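Local coordinates for protein transcriptional regulator, PadR family (Enterococcus faecalis, PDB 3HHH) that probably binds DNA through a winged helix-turn-helix domain and regulates transcription, at residues 60-65 with 78-83. Sequence-based numbering, arbitrary orientation.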
loop_
_atom_site.group_PDB
_atom_site.type_symbol
_atom_site.label_atom_id
_atom_site.label_comp_id
_atom_site.label_asym_id
_atom_site.label_seq_id
_atom_site.Cartn_x
_atom_site.Cartn_y
_atom_site.Cartn_z
ATOM N N GLN B 60 -3.963 21.309 2.006
ATOM C CA GLN B 60 -5.080 21.864 2.785
ATOM C C GLN B 60 -6.169 20.842 3.140
ATOM O O GLN B 60 -7.337 21.196 3.314
ATOM C CB GLN B 60 -5.666 23.100 2.082
ATOM C CG GLN B 60 -4.691 24.277 2.030
ATOM C CD GLN B 60 -5.055 25.315 0.983
ATOM O OE1 GLN B 60 -5.276 24.991 -0.185
ATOM N NE2 GLN B 60 -5.100 26.574 1.395
ATOM N N TRP B 61 -5.773 19.576 3.263
ATOM C CA TRP B 61 -6.671 18.529 3.750
ATOM C C TRP B 61 -6.723 18.554 5.280
ATOM O O TRP B 61 -7.714 18.135 5.878
ATOM C CB TRP B 61 -6.230 17.156 3.239
ATOM C CG TRP B 61 -6.328 17.035 1.750
ATOM C CD1 TRP B 61 -7.398 17.372 0.973
ATOM C CD2 TRP B 61 -5.323 16.540 0.857
ATOM N NE1 TRP B 61 -7.122 17.121 -0.348
ATOM C CE2 TRP B 61 -5.855 16.609 -0.449
ATOM C CE3 TRP B 61 -4.026 16.044 1.031
ATOM C CZ2 TRP B 61 -5.133 16.203 -1.576
ATOM C CZ3 TRP B 61 -3.307 15.642 -0.091
ATOM C CH2 TRP B 61 -3.864 15.726 -1.377
ATOM N N VAL B 62 -5.653 19.048 5.901
ATOM C CA VAL B 62 -5.634 19.319 7.337
ATOM C C VAL B 62 -5.244 20.777 7.590
ATOM O O VAL B 62 -4.500 21.367 6.809
ATOM C CB VAL B 62 -4.640 18.394 8.081
ATOM C CG1 VAL B 62 -5.021 16.927 7.885
ATOM C CG2 VAL B 62 -3.202 18.647 7.621
ATOM N N ILE B 63 -5.773 21.355 8.667
ATOM C CA ILE B 63 -5.306 22.644 9.171
ATOM C C ILE B 63 -4.383 22.381 10.353
ATOM O O ILE B 63 -4.637 21.477 11.149
ATOM C CB ILE B 63 -6.461 23.546 9.659
ATOM C CG1 ILE B 63 -7.490 23.764 8.548
ATOM C CG2 ILE B 63 -5.916 24.894 10.139
ATOM C CD1 ILE B 63 -8.685 24.603 8.973
ATOM N N ALA B 64 -3.321 23.178 10.461
ATOM C CA ALA B 64 -2.357 23.070 11.555
ATOM C C ALA B 64 -2.348 24.353 12.383
ATOM O O ALA B 64 -2.457 25.457 11.844
ATOM C CB ALA B 64 -0.970 22.793 11.006
ATOM N N GLU B 65 -2.211 24.202 13.695
ATOM C CA GLU B 65 -2.242 25.345 14.600
ATOM C C GLU B 65 -1.594 24.980 15.932
ATOM O O GLU B 65 -1.696 23.838 16.382
ATOM C CB GLU B 65 -3.691 25.817 14.775
ATOM C CG GLU B 65 -4.039 26.427 16.120
ATOM C CD GLU B 65 -5.512 26.754 16.221
ATOM O OE1 GLU B 65 -6.273 25.901 16.727
ATOM O OE2 GLU B 65 -5.912 27.850 15.773
ATOM N N TYR B 78 -3.406 19.264 14.755
ATOM C CA TYR B 78 -4.051 19.116 13.445
ATOM C C TYR B 78 -5.538 18.778 13.535
ATOM O O TYR B 78 -5.998 18.193 14.513
ATOM C CB TYR B 78 -3.352 18.021 12.632
ATOM C CG TYR B 78 -1.912 18.315 12.297
ATOM C CD1 TYR B 78 -1.563 18.898 11.080
ATOM C CD2 TYR B 78 -0.893 18.006 13.194
ATOM C CE1 TYR B 78 -0.235 19.168 10.768
ATOM C CE2 TYR B 78 0.438 18.273 12.891
ATOM C CZ TYR B 78 0.761 18.851 11.678
ATOM O OH TYR B 78 2.080 19.111 11.384
ATOM N N ARG B 79 -6.276 19.142 12.490
ATOM C CA ARG B 79 -7.674 18.750 12.340
ATOM C C ARG B 79 -8.039 18.715 10.858
ATOM O O ARG B 79 -7.468 19.449 10.051
ATOM C CB ARG B 79 -8.604 19.700 13.107
ATOM C CG ARG B 79 -8.479 21.174 12.722
ATOM C CD ARG B 79 -9.258 22.078 13.674
ATOM N NE ARG B 79 -9.035 23.503 13.392
ATOM C CZ ARG B 79 -8.103 24.275 13.962
ATOM N NH1 ARG B 79 -7.265 23.789 14.875
ATOM N NH2 ARG B 79 -8.008 25.556 13.613
ATOM N N LEU B 80 -8.983 17.849 10.505
ATOM C CA LEU B 80 -9.388 17.680 9.113
ATOM C C LEU B 80 -10.211 18.859 8.612
ATOM O O LEU B 80 -11.077 19.371 9.319
ATOM C CB LEU B 80 -10.205 16.398 8.940
ATOM C CG LEU B 80 -9.492 15.068 9.181
ATOM C CD1 LEU B 80 -10.404 13.930 8.755
ATOM C CD2 LEU B 80 -8.159 15.001 8.437
ATOM N N THR B 81 -9.929 19.282 7.385
ATOM C CA THR B 81 -10.785 20.221 6.678
ATOM C C THR B 81 -11.956 19.433 6.095
ATOM O O THR B 81 -12.015 18.211 6.227
ATOM C CB THR B 81 -10.019 20.917 5.539
ATOM O OG1 THR B 81 -9.514 19.929 4.627
ATOM C CG2 THR B 81 -8.859 21.722 6.090
ATOM N N SER B 82 -12.887 20.128 5.450
ATOM C CA SER B 82 -13.983 19.460 4.752
ATOM C C SER B 82 -13.452 18.639 3.573
ATOM O O SER B 82 -13.922 17.527 3.320
ATOM C CB SER B 82 -15.015 20.479 4.269
ATOM O OG SER B 82 -15.678 21.076 5.368
ATOM N N SER B 83 -12.477 19.199 2.859
ATOM C CA SER B 83 -11.830 18.509 1.750
ATOM C C SER B 83 -11.063 17.291 2.255
ATOM O O SER B 83 -11.032 16.255 1.595
ATOM C CB SER B 83 -10.878 19.453 1.011
ATOM O OG SER B 83 -9.797 19.848 1.841
#
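I63 and R79 form the hydrogen-bonded pair of an antiparallel hairpin: I63 N donates to R79 O (2.9 Å), and R79 N returns a bond to I63 O. A third backbone bond, T81 N to W61 O, carries the pairing past the strand ends. CG1 of I63, beta-branched as suits a strand, packs on the T81 methyl CG2 at 3.5 Å, while CG2 lies over one face of the R79 guanidinium. CG of R79 stands between the backbone N and carbonyl carbon (chi1 57°); the chain runs extended to NE, and a turn at chi4 (-92°) places CZ. Long enough to cross to acidic E65, R79 forms a salt bridge: NH1 reaches OE1 at 3.0 Å from above the carboxylate plane, the carboxylate and guanidinium planes 49° apart. A64 and Y78 share the other face, where the small CB nears ring atom CE1 at 3.7 Å; this broad, buried ring also meets V62 CG2 at CD1. Branched V62 separately touches L80 CD2 through CG1. T81, whose short hydroxyl suits an N-cap, accepts from S83 OG and caps G84 N, starting helix 82-106 just as Q60 ends helix 46-58 in a Schellman motif. V62 and L80 rest on helix 13-24, and V62 and Y78 also on helix 46-58, seating the base of the wing, hairpin 62-80, against the helical core.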